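Local structure of beta-galactosidase (Bacteroides thetaiotaomicron, 5MUJ) at residues A[33-37]-A[279-284]; A[47-51]-A[101-105]; A[124-128]-A[147-151]; A[133-137]-A[336-340]; A[168-172]-A[182-186]. The protein probably hydrolyses arabinofuranosyl linkages of the plant pectin rhamnogalacturonan II, whose chain B it binds. All blocks are in the same frame, centred on the assembly; numbering follows the deposited sequence. Where two conformers were deposited one is given.

Interaction 1. Residues A[33-37]-A[279-284]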
# COMPACT_ATOMS: atom_id res chain seq x y z
N ARG A 33 10.19 -23.36 -5.43
CA ARG A 33 10.11 -22.05 -6.09
C ARG A 33 9.80 -20.98 -5.04
O ARG A 33 10.39 -19.89 -5.09
CB ARG A 33 9.10 -22.07 -7.25
CG ARG A 33 8.82 -20.76 -7.98
CD ARG A 33 10.03 -20.20 -8.72
NE ARG A 33 9.70 -19.22 -9.78
CZ ARG A 33 10.51 -18.26 -10.25
NH1 ARG A 33 11.74 -18.08 -9.76
NH2 ARG A 33 10.09 -17.44 -11.22
N MSE A 34 8.94 -21.29 -4.05
CA MSE A 34 8.65 -20.33 -2.95
C MSE A 34 9.92 -19.98 -2.16
O MSE A 34 10.17 -18.80 -1.82
CB MSE A 34 7.56 -20.86 -2.03
CG MSE A 34 6.19 -20.97 -2.70
SE MSE A 34 5.50 -19.24 -3.30
CE MSE A 34 5.26 -18.50 -1.50
N GLU A 35 10.74 -20.99 -1.92
CA GLU A 35 12.05 -20.76 -1.25
C GLU A 35 13.03 -19.90 -2.06
O GLU A 35 13.72 -19.04 -1.48
CB GLU A 35 12.64 -22.11 -0.82
CG GLU A 35 11.80 -22.72 0.30
CD GLU A 35 12.10 -24.18 0.59
OE1 GLU A 35 13.06 -24.71 0.05
OE2 GLU A 35 11.34 -24.80 1.37
N GLN A 36 13.07 -20.09 -3.38
CA GLN A 36 13.88 -19.24 -4.26
C GLN A 36 13.40 -17.78 -4.23
O GLN A 36 14.22 -16.88 -4.24
CB GLN A 36 13.85 -19.75 -5.69
CG GLN A 36 14.56 -21.09 -5.90
CD GLN A 36 14.27 -21.72 -7.25
OE1 GLN A 36 13.56 -21.15 -8.09
NE2 GLN A 36 14.84 -22.91 -7.48
N ILE A 37 12.09 -17.57 -4.27
CA ILE A 37 11.51 -16.20 -4.20
C ILE A 37 11.88 -15.54 -2.87
O ILE A 37 12.33 -14.39 -2.86
CB ILE A 37 9.96 -16.21 -4.39
CG1 ILE A 37 9.66 -16.59 -5.83
CG2 ILE A 37 9.37 -14.84 -4.06
CD1 ILE A 37 8.22 -17.01 -6.07
N MSE A 279 7.99 -11.60 -11.61
CA MSE A 279 9.33 -12.11 -11.59
C MSE A 279 9.34 -13.36 -12.42
O MSE A 279 9.01 -14.46 -11.94
CB MSE A 279 9.65 -12.29 -10.12
CG MSE A 279 11.07 -12.74 -9.90
SE MSE A 279 11.13 -13.40 -8.06
CE MSE A 279 11.01 -11.72 -7.05
N GLY A 280 9.69 -13.18 -13.69
CA GLY A 280 9.74 -14.25 -14.66
C GLY A 280 8.33 -14.56 -15.09
O GLY A 280 7.61 -13.67 -15.55
N ASP A 281 7.94 -15.82 -14.93
CA ASP A 281 6.56 -16.25 -15.19
C ASP A 281 5.66 -16.24 -13.95
O ASP A 281 4.49 -16.62 -14.05
CB ASP A 281 6.53 -17.63 -15.89
CG ASP A 281 7.19 -18.76 -15.07
OD1 ASP A 281 7.68 -18.53 -13.94
OD2 ASP A 281 7.24 -19.90 -15.58
N VAL A 282 6.17 -15.80 -12.80
CA VAL A 282 5.39 -15.77 -11.57
C VAL A 282 5.14 -14.35 -11.02
O VAL A 282 5.98 -13.47 -11.14
CB VAL A 282 5.99 -16.72 -10.48
CG1 VAL A 282 7.18 -16.08 -9.78
CG2 VAL A 282 4.93 -17.16 -9.46
N TYR A 283 3.94 -14.14 -10.46
CA TYR A 283 3.59 -12.92 -9.75
C TYR A 283 3.88 -13.13 -8.28
O TYR A 283 3.55 -14.19 -7.74
CB TYR A 283 2.10 -12.56 -9.91
CG TYR A 283 1.71 -12.25 -11.33
CD1 TYR A 283 2.01 -11.00 -11.91
CD2 TYR A 283 1.05 -13.19 -12.11
CE1 TYR A 283 1.63 -10.72 -13.21
CE2 TYR A 283 0.72 -12.92 -13.42
CZ TYR A 283 1.01 -11.69 -13.96
OH TYR A 283 0.66 -11.43 -15.25
N VAL A 284 4.50 -12.12 -7.66
CA VAL A 284 4.75 -12.11 -6.24
C VAL A 284 3.95 -10.99 -5.59
O VAL A 284 4.05 -9.84 -6.01
CB VAL A 284 6.26 -11.89 -5.98
CG1 VAL A 284 6.54 -11.84 -4.47
CG2 VAL A 284 7.01 -13.01 -6.65
O HOH W 1 8.07 -20.26 -11.75
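Helix 31-41 lies outside the blades of a five-bladed beta-propeller. Here one turn of it packs against the hairpin that joins strands 270-279 and 282-290. Ile37, Arg33 and Met279 bury the largest areas. Ile37 is the apolar centre. Its CG1 lies 4.2 Å from Met279 SE, a selenomethionine atom. Its CD1 lies 4.0 Å from Val282 CG1, and its CG2 lies 4.0 Å from Val284 CG2. Ile37 also reaches Phe303 and Ala305 of the next strand of the blade. Arg33 sits one helical turn earlier, so both side chains leave the same side of the helix. Its guanidinium reaches the type II' turn from Met279 to Val282. Arg33 NH2 is 3.3 Å from Met279 O, but the angle is too poor for a hydrogen bond. The salt bridge from Arg33 NH2 to Asp281 OD1 is long, at 3.8 Å. A water bridges the two side chains: it accepts from Arg33 NE and donates to Asp281 OD1, both at 2.8 Å. Met279 also packs on Trp133, Glu40 and Val41. No direct hydrogen bond crosses the contact. The chemistry therefore implies that the helix is held here by apolar packing, with a loose, hydrated ionic link at the exposed end.

Interaction 2. Residues A[47-51]-A[101-105]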
# COMPACT_ATOMS: atom_id res chain seq x y z
N TYR A 47 17.82 -0.39 7.68
CA TYR A 47 18.54 0.90 7.49
C TYR A 47 18.03 1.89 8.51
O TYR A 47 18.80 2.57 9.18
CB TYR A 47 18.32 1.42 6.11
CG TYR A 47 18.92 2.76 5.87
CD1 TYR A 47 20.27 2.89 5.55
CD2 TYR A 47 18.14 3.91 5.91
CE1 TYR A 47 20.83 4.13 5.33
CE2 TYR A 47 18.69 5.17 5.70
CZ TYR A 47 20.05 5.27 5.39
OH TYR A 47 20.63 6.49 5.16
N GLY A 48 16.71 1.98 8.61
CA GLY A 48 16.01 2.78 9.59
C GLY A 48 15.03 3.67 8.86
O GLY A 48 14.64 3.39 7.72
N LEU A 49 14.65 4.77 9.51
CA LEU A 49 13.57 5.60 8.98
C LEU A 49 14.00 6.32 7.71
O LEU A 49 15.18 6.75 7.56
CB LEU A 49 13.06 6.57 10.03
CG LEU A 49 12.41 5.89 11.25
CD1 LEU A 49 12.42 6.76 12.49
CD2 LEU A 49 10.98 5.45 10.93
N ALA A 50 13.06 6.43 6.78
CA ALA A 50 13.23 7.15 5.53
C ALA A 50 12.51 8.50 5.63
O ALA A 50 13.01 9.54 5.22
CB ALA A 50 12.60 6.34 4.40
N VAL A 51 11.26 8.43 6.10
CA VAL A 51 10.43 9.59 6.27
C VAL A 51 9.73 9.51 7.61
O VAL A 51 8.96 8.59 7.83
CB VAL A 51 9.40 9.75 5.12
CG1 VAL A 51 8.72 11.11 5.20
CG2 VAL A 51 10.07 9.65 3.74
N LEU A 101 17.61 6.13 -0.06
CA LEU A 101 17.77 6.06 1.38
C LEU A 101 17.46 7.38 2.08
O LEU A 101 16.84 7.39 3.14
CB LEU A 101 19.23 5.65 1.70
CG LEU A 101 19.63 4.27 1.19
CD1 LEU A 101 21.17 4.09 1.35
CD2 LEU A 101 18.79 3.15 1.87
N ASP A 102 18.00 8.46 1.50
CA ASP A 102 17.86 9.83 1.96
C ASP A 102 16.78 10.53 1.13
O ASP A 102 16.91 10.65 -0.10
CB ASP A 102 19.18 10.60 1.81
CG ASP A 102 20.29 10.09 2.72
OD1 ASP A 102 20.99 9.14 2.34
OD2 ASP A 102 20.43 10.63 3.82
N TRP A 103 15.81 11.05 1.85
CA TRP A 103 14.53 11.54 1.24
C TRP A 103 14.27 12.98 1.62
O TRP A 103 14.52 13.39 2.76
CB TRP A 103 13.31 10.66 1.68
CG TRP A 103 13.40 9.33 1.06
CD1 TRP A 103 14.03 8.21 1.58
CD2 TRP A 103 12.92 8.94 -0.23
NE1 TRP A 103 13.99 7.18 0.67
CE2 TRP A 103 13.31 7.60 -0.44
CE3 TRP A 103 12.24 9.60 -1.24
CZ2 TRP A 103 13.05 6.95 -1.64
CZ3 TRP A 103 11.98 8.95 -2.38
CH2 TRP A 103 12.36 7.64 -2.57
N ARG A 104 13.78 13.75 0.65
CA ARG A 104 13.37 15.14 0.93
C ARG A 104 11.92 15.39 0.50
O ARG A 104 11.58 15.26 -0.67
CB ARG A 104 14.29 16.11 0.21
CG ARG A 104 15.78 16.01 0.59
CD ARG A 104 16.61 16.92 -0.28
NE ARG A 104 16.52 16.51 -1.68
CZ ARG A 104 17.29 15.57 -2.24
NH1 ARG A 104 18.23 14.95 -1.52
NH2 ARG A 104 17.11 15.22 -3.51
N THR A 105 11.10 15.81 1.45
CA THR A 105 9.66 16.05 1.17
C THR A 105 9.49 17.30 0.37
O THR A 105 10.13 18.34 0.69
CB THR A 105 8.88 16.11 2.46
OG1 THR A 105 8.92 14.80 3.01
CG2 THR A 105 7.44 16.59 2.19
O HOH W 2 22.64 7.57 3.82
O HOH W 3 16.70 8.28 5.61
O HOH W 4 15.63 10.58 4.61
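Three waters bridge these segments, and no direct hydrogen bond joins them. The contact lies between two blades of the five-bladed beta-propeller. Strand 45-51 is an outermost strand of the blade formed with strands 331-340, 343-351 and 357-363. It comes from near the N terminus and completes a blade of C-terminal strands, the velcro closure of propellers. Residues 101-105 run into the start of strand 104-110, an outermost strand of the neighbouring blade. Strand 45-51 carries two classic beta bulges, Tyr47 and Gly48 facing Ile361, Ala50 and Val51 facing Ile359. One water donates to Leu49 O and Leu101 O, and another links Ala50 O to Trp103 N. The third is shared by Tyr47 OH and Asp102 OD1. The rest is mainly apolar. Ala50 CB is 3.7 Å from Trp103 CD1, and Val51 CG2 is 4.0 Å from Trp103 CB. Trp103 also packs on Trp72 and Met74. Leu101 makes a CH-pi contact with Tyr47: its CD2 lies 3.9 Å from the ring centroid, 8° off the normal.

Interaction 3. Residues A[124-128]-A[147-151]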
# COMPACT_ATOMS: atom_id res chain seq x y z
N GLY A 124 -3.39 8.53 -1.29
CA GLY A 124 -3.18 8.06 -2.65
C GLY A 124 -2.07 7.08 -2.94
O GLY A 124 -1.04 7.02 -2.22
N PHE A 125 -2.25 6.35 -4.06
CA PHE A 125 -1.43 5.23 -4.44
C PHE A 125 -1.27 5.27 -5.97
O PHE A 125 -2.14 4.92 -6.76
CB PHE A 125 -2.03 3.90 -4.05
CG PHE A 125 -2.54 3.86 -2.64
CD1 PHE A 125 -1.69 3.77 -1.56
CD2 PHE A 125 -3.89 3.97 -2.41
CE1 PHE A 125 -2.19 3.77 -0.26
CE2 PHE A 125 -4.42 3.97 -1.13
CZ PHE A 125 -3.57 3.89 -0.05
N PRO A 126 -0.14 5.79 -6.45
CA PRO A 126 0.01 5.81 -7.89
C PRO A 126 -0.30 4.49 -8.59
O PRO A 126 -0.15 3.40 -8.00
CB PRO A 126 1.49 6.20 -8.05
CG PRO A 126 1.71 7.11 -6.91
CD PRO A 126 0.92 6.54 -5.76
N ALA A 127 -0.75 4.62 -9.84
CA ALA A 127 -1.21 3.50 -10.63
C ALA A 127 -0.35 3.24 -11.83
O ALA A 127 0.50 4.07 -12.23
CB ALA A 127 -2.64 3.79 -11.10
N LEU A 128 -0.53 2.07 -12.40
CA LEU A 128 0.11 1.60 -13.58
C LEU A 128 1.65 1.57 -13.42
O LEU A 128 2.38 1.98 -14.34
CB LEU A 128 -0.29 2.45 -14.78
CG LEU A 128 -1.77 2.80 -14.95
CD1 LEU A 128 -1.98 3.49 -16.28
CD2 LEU A 128 -2.69 1.59 -14.82
N TRP A 147 -1.75 8.14 -13.57
CA TRP A 147 -2.99 7.82 -12.81
C TRP A 147 -2.66 7.40 -11.39
O TRP A 147 -1.53 7.02 -11.08
CB TRP A 147 -3.76 6.73 -13.53
CG TRP A 147 -4.17 7.12 -14.87
CD1 TRP A 147 -3.41 7.07 -16.02
CD2 TRP A 147 -5.43 7.63 -15.24
NE1 TRP A 147 -4.15 7.55 -17.08
CE2 TRP A 147 -5.39 7.88 -16.63
CE3 TRP A 147 -6.60 7.91 -14.54
CZ2 TRP A 147 -6.49 8.39 -17.32
CZ3 TRP A 147 -7.70 8.41 -15.23
CH2 TRP A 147 -7.63 8.64 -16.61
N MSE A 148 -3.65 7.49 -10.52
CA MSE A 148 -3.55 7.19 -9.10
C MSE A 148 -4.91 6.81 -8.59
O MSE A 148 -5.91 7.38 -9.03
CB MSE A 148 -3.08 8.46 -8.41
CG MSE A 148 -3.05 8.41 -6.89
SE MSE A 148 -2.66 10.19 -6.16
CE MSE A 148 -0.86 9.60 -5.73
N THR A 149 -4.97 5.85 -7.70
CA THR A 149 -6.19 5.60 -6.93
C THR A 149 -5.94 6.00 -5.50
O THR A 149 -4.81 6.11 -5.06
CB THR A 149 -6.67 4.14 -6.96
OG1 THR A 149 -5.66 3.30 -6.38
CG2 THR A 149 -7.02 3.73 -8.39
N TYR A 150 -7.01 6.19 -4.74
CA TYR A 150 -6.91 6.69 -3.38
C TYR A 150 -8.03 6.25 -2.42
O TYR A 150 -9.17 5.87 -2.84
CB TYR A 150 -6.72 8.22 -3.37
CG TYR A 150 -7.88 9.05 -3.89
CD1 TYR A 150 -8.88 9.53 -3.03
CD2 TYR A 150 -7.94 9.43 -5.22
CE1 TYR A 150 -9.91 10.34 -3.51
CE2 TYR A 150 -8.97 10.24 -5.71
CZ TYR A 150 -9.95 10.70 -4.86
OH TYR A 150 -10.94 11.52 -5.39
N ILE A 151 -7.69 6.25 -1.14
CA ILE A 151 -8.65 6.16 -0.02
C ILE A 151 -9.32 7.54 0.07
O ILE A 151 -8.62 8.55 0.32
CB ILE A 151 -7.93 5.81 1.30
CG1 ILE A 151 -7.46 4.35 1.28
CG2 ILE A 151 -8.76 6.18 2.52
CD1 ILE A 151 -6.55 3.96 2.42
O HOH W 5 -3.40 2.64 -8.06
O HOH W 6 0.40 6.21 -13.94
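Strands 121-126 and 146-153 are antiparallel neighbours in one blade of the five-bladed beta-propeller. Strand 121-126 is an edge strand, the innermost of four. Phe125 and Thr149 form the hydrogen-bonded pair: Phe125 N donates to Thr149 O at 2.8 Å, and Thr149 N donates to Phe125 O at 3.1 Å. Ala127 N then donates to Trp147 O at 2.8 Å. Pro126, which has no amide hydrogen, falls in a non-hydrogen-bonded pair with Met148, so the ladder loses nothing. One water donates to Phe125 O and also bonds Thr149 OG1, a hydroxyl that has Ser208 as a further partner. Another accepts from Trp147 N and donates to Ala127 O. On its other edge, strand 146-153 bonds to strand 166-172. Phe125 and Thr149 point to one face. Gly124, Pro126, Met148 and Tyr150 belong to the other, where a CB on Gly124 would clash with selenium of Met148. A bound rhamnose lies about 8 Å from the Ile151 side chain. Ile151 CD1 meets the edge of the Phe125 ring, 3.9 Å from CZ.

Interaction 4. Residues A[133-137]-A[336-340]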
# COMPACT_ATOMS: atom_id res chain seq x y z
N TRP A 133 9.90 -7.04 -11.67
CA TRP A 133 10.87 -7.18 -10.59
C TRP A 133 12.28 -6.79 -11.07
O TRP A 133 12.81 -7.34 -12.03
CB TRP A 133 10.90 -8.61 -10.05
CG TRP A 133 11.96 -8.84 -8.98
CD1 TRP A 133 13.13 -9.51 -9.14
CD2 TRP A 133 11.94 -8.39 -7.61
NE1 TRP A 133 13.83 -9.54 -7.98
CE2 TRP A 133 13.15 -8.83 -7.03
CE3 TRP A 133 11.05 -7.64 -6.84
CZ2 TRP A 133 13.46 -8.59 -5.71
CZ3 TRP A 133 11.35 -7.40 -5.53
CH2 TRP A 133 12.57 -7.86 -4.97
N GLY A 134 12.84 -5.81 -10.39
CA GLY A 134 14.14 -5.26 -10.77
C GLY A 134 14.18 -4.50 -12.09
O GLY A 134 15.24 -4.35 -12.70
N GLY A 135 13.04 -4.00 -12.54
CA GLY A 135 12.95 -3.32 -13.82
C GLY A 135 13.04 -1.81 -13.65
O GLY A 135 13.74 -1.31 -12.76
N SER A 136 12.32 -1.09 -14.50
CA SER A 136 12.48 0.35 -14.59
C SER A 136 12.00 1.11 -13.36
O SER A 136 12.52 2.17 -13.05
CB SER A 136 11.77 0.89 -15.82
OG SER A 136 10.38 0.88 -15.62
N TYR A 137 10.95 0.57 -12.72
CA TYR A 137 10.21 1.20 -11.62
C TYR A 137 9.54 2.51 -12.00
O TYR A 137 9.20 3.33 -11.15
CB TYR A 137 11.04 1.31 -10.33
CG TYR A 137 11.23 -0.06 -9.78
CD1 TYR A 137 10.13 -0.75 -9.21
CD2 TYR A 137 12.44 -0.73 -9.91
CE1 TYR A 137 10.28 -2.05 -8.76
CE2 TYR A 137 12.59 -2.04 -9.46
CZ TYR A 137 11.51 -2.70 -8.88
OH TYR A 137 11.65 -4.02 -8.43
N TYR A 336 6.47 -1.61 0.11
CA TYR A 336 6.83 -1.32 -1.26
C TYR A 336 8.29 -1.73 -1.45
O TYR A 336 9.13 -1.39 -0.64
CB TYR A 336 6.60 0.15 -1.61
CG TYR A 336 6.19 0.32 -3.03
CD1 TYR A 336 7.13 0.34 -4.06
CD2 TYR A 336 4.81 0.38 -3.39
CE1 TYR A 336 6.75 0.43 -5.38
CE2 TYR A 336 4.44 0.50 -4.71
CZ TYR A 336 5.41 0.52 -5.71
OH TYR A 336 5.08 0.65 -7.04
N VAL A 337 8.57 -2.49 -2.50
CA VAL A 337 9.86 -3.16 -2.66
C VAL A 337 10.51 -2.76 -4.00
O VAL A 337 9.90 -2.84 -5.08
CB VAL A 337 9.71 -4.70 -2.54
CG1 VAL A 337 11.07 -5.39 -2.48
CG2 VAL A 337 8.92 -5.07 -1.30
N ILE A 338 11.76 -2.32 -3.94
CA ILE A 338 12.49 -1.96 -5.13
C ILE A 338 13.70 -2.86 -5.15
O ILE A 338 14.41 -2.93 -4.15
CB ILE A 338 12.98 -0.49 -5.06
CG1 ILE A 338 11.82 0.50 -4.95
CG2 ILE A 338 13.83 -0.16 -6.27
CD1 ILE A 338 10.90 0.58 -6.16
N LYS A 339 13.93 -3.57 -6.26
CA LYS A 339 15.26 -4.11 -6.53
C LYS A 339 16.00 -3.25 -7.56
O LYS A 339 15.59 -3.14 -8.70
CB LYS A 339 15.22 -5.58 -6.98
CG LYS A 339 16.63 -6.14 -7.10
CD LYS A 339 16.74 -7.63 -7.31
CE LYS A 339 18.22 -8.02 -7.32
NZ LYS A 339 18.39 -9.46 -7.54
N HIS A 340 17.15 -2.71 -7.16
CA HIS A 340 17.93 -1.85 -8.03
C HIS A 340 19.41 -2.08 -7.78
O HIS A 340 19.83 -2.15 -6.63
CB HIS A 340 17.57 -0.39 -7.78
CG HIS A 340 18.30 0.58 -8.66
ND1 HIS A 340 17.98 0.76 -9.99
CD2 HIS A 340 19.33 1.42 -8.40
CE1 HIS A 340 18.79 1.67 -10.51
NE2 HIS A 340 19.62 2.08 -9.57
O HOH W 7 15.87 -1.45 -10.79
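In this five-bladed beta-propeller, a loop between strands 121-126 and 146-153 crosses to strand 331-340 of another blade. Trp133 comes first. Its ring edge meets Val337, with CZ3 3.7 Å from CG1. Lys339 CB sits over its face in a CH-pi contact, 4.0 Å from the centroid of the six-membered ring. Trp133 NE1 and Lys339 NZ both find Glu40 of helix 31-41, by a hydrogen bond and a salt bridge. Gly134 follows. Its CA makes a CA-H...O contact of 3.3 Å with Lys339 O. Gly135 O accepts from a water that also donates to Lys339 O. Tyr137 then turns back toward the strand. Its ring takes Ile338 CD1 over one face, 3.8 Å from the centroid. Its hydroxyl accepts from two backbone amides, and Gln277 is a further partner. Gly134 N donates to Tyr137 OH at 2.9 Å, within the loop. Across the segments, Lys339 N donates to Tyr137 OH at 3.2 Å, with an almost straight angle of 176°.

Interaction 5. Residues A[168-172]-A[182-186]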
# COMPACT_ATOMS: atom_id res chain seq x y z
N GLY A 168 -11.24 6.25 -4.69
CA GLY A 168 -11.25 7.32 -5.66
C GLY A 168 -10.21 7.18 -6.78
O GLY A 168 -9.31 6.35 -6.71
N LEU A 169 -10.38 7.98 -7.82
CA LEU A 169 -9.51 7.97 -9.00
C LEU A 169 -8.97 9.38 -9.22
O LEU A 169 -9.74 10.35 -9.18
CB LEU A 169 -10.29 7.58 -10.26
CG LEU A 169 -9.47 7.49 -11.56
CD1 LEU A 169 -8.42 6.39 -11.52
CD2 LEU A 169 -10.42 7.29 -12.75
N ALA A 170 -7.66 9.47 -9.43
CA ALA A 170 -6.99 10.72 -9.76
C ALA A 170 -6.08 10.54 -10.91
O ALA A 170 -5.67 9.43 -11.24
CB ALA A 170 -6.24 11.27 -8.57
N SER A 171 -5.71 11.67 -11.52
CA SER A 171 -4.81 11.66 -12.64
C SER A 171 -4.15 13.01 -12.82
O SER A 171 -4.58 14.00 -12.25
CB SER A 171 -5.54 11.27 -13.91
OG SER A 171 -6.42 12.29 -14.35
N THR A 172 -3.07 13.02 -13.59
CA THR A 172 -2.39 14.29 -13.90
C THR A 172 -1.70 14.24 -15.26
O THR A 172 -1.24 13.18 -15.69
CB THR A 172 -1.35 14.68 -12.83
OG1 THR A 172 -0.90 16.04 -13.04
CG2 THR A 172 -0.15 13.71 -12.82
N TRP A 182 -2.93 16.61 -8.15
CA TRP A 182 -3.47 15.75 -9.18
C TRP A 182 -5.01 15.98 -9.20
O TRP A 182 -5.57 16.44 -8.24
CB TRP A 182 -3.13 14.28 -8.86
CG TRP A 182 -1.67 13.90 -8.96
CD1 TRP A 182 -0.60 14.61 -8.54
CD2 TRP A 182 -1.17 12.71 -9.54
NE1 TRP A 182 0.54 13.90 -8.77
CE2 TRP A 182 0.23 12.73 -9.40
CE3 TRP A 182 -1.78 11.58 -10.14
CZ2 TRP A 182 1.04 11.70 -9.87
CZ3 TRP A 182 -0.98 10.55 -10.59
CH2 TRP A 182 0.42 10.62 -10.47
N GLU A 183 -5.61 15.78 -10.36
CA GLU A 183 -7.05 15.97 -10.57
C GLU A 183 -7.81 14.74 -10.17
O GLU A 183 -7.36 13.63 -10.37
CB GLU A 183 -7.32 16.26 -12.04
CG GLU A 183 -6.65 17.54 -12.51
CD GLU A 183 -6.87 17.89 -13.96
OE1 GLU A 183 -7.41 17.06 -14.73
OE2 GLU A 183 -6.48 19.03 -14.33
N SER A 184 -8.98 14.95 -9.62
CA SER A 184 -9.79 13.82 -9.18
C SER A 184 -11.25 13.91 -9.56
O SER A 184 -11.79 14.99 -9.86
CB SER A 184 -9.59 13.58 -7.72
OG SER A 184 -9.98 14.66 -6.96
N LEU A 185 -11.86 12.73 -9.62
CA LEU A 185 -13.31 12.60 -9.94
C LEU A 185 -14.21 13.03 -8.80
O LEU A 185 -13.86 12.92 -7.63
CB LEU A 185 -13.63 11.18 -10.37
CG LEU A 185 -13.00 10.69 -11.67
CD1 LEU A 185 -13.59 9.35 -12.05
CD2 LEU A 185 -13.12 11.69 -12.84
N ASP A 186 -15.41 13.48 -9.15
CA ASP A 186 -16.34 13.99 -8.16
C ASP A 186 -17.25 12.93 -7.51
O ASP A 186 -18.11 13.27 -6.69
CB ASP A 186 -17.14 15.12 -8.79
CG ASP A 186 -16.31 16.37 -8.99
OD1 ASP A 186 -15.10 16.41 -8.63
OD2 ASP A 186 -16.86 17.35 -9.50
O HOH W 8 -12.80 9.66 -7.36
O HOH W 9 -8.75 12.35 -12.94
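Three backbone hydrogen bonds hold strand 166-172 to residues 183-185. Ser171 and Glu183 form a hydrogen-bonded antiparallel pair. Ser171 N donates to Glu183 O, and Glu183 N donates to Ser171 O, each at 2.8 Å. Leu185 N donates to Leu169 O at a longer 3.2 Å. Between them Ala170 faces Ser184 as a non-hydrogen-bonded pair, and Ala170 CA makes a close CA-H...O contact of 3.0 Å with Glu183 O. A water bonds Ser171 OG and donates to Glu183 O. Arg145 joins the same edge: it hydrogen-bonds Ser171 OG and forms a salt bridge with Glu183. Packing fills the two ends. At one end, Leu169 CD2 meets Leu185 CD1 at 3.8 Å. At the other, Thr172 CG2 lies over the Trp182 ring in a CH-pi contact, 3.5 Å from the centroid of the six-membered ring and 10° off its normal. Ala170 CB is 4.3 Å from Trp182 CB, and Trp182 also packs on Met148 of strand 146-153, on the far side of 166-172. The turn between the strands is long, with nine residues between the two segments. This is the outer beta hairpin of a four-stranded antiparallel propeller blade, with 183-184 as a short edge strand.

From the N terminus, helix 31-41 opens interaction 1, whose loop closes 242 residues later at the 279-284 hairpin. Interactions 2, 3 and 5 all fall within that span. Interaction 2 closes a loop through most of one blade and joins it to strand 45-51, which closes the ring by completing the last blade. Interactions 3 and 5 follow in series within the next blade. They touch through strands 146-153 and 166-172. Interaction 4 opens inside interaction 3 and closes at 336-340 of that last blade, so it crosses interactions 1 and 3 and encloses interaction 5. It meets interaction 1 where Met279 packs on Trp133. Together they join the helix, the loop and four of the five blades.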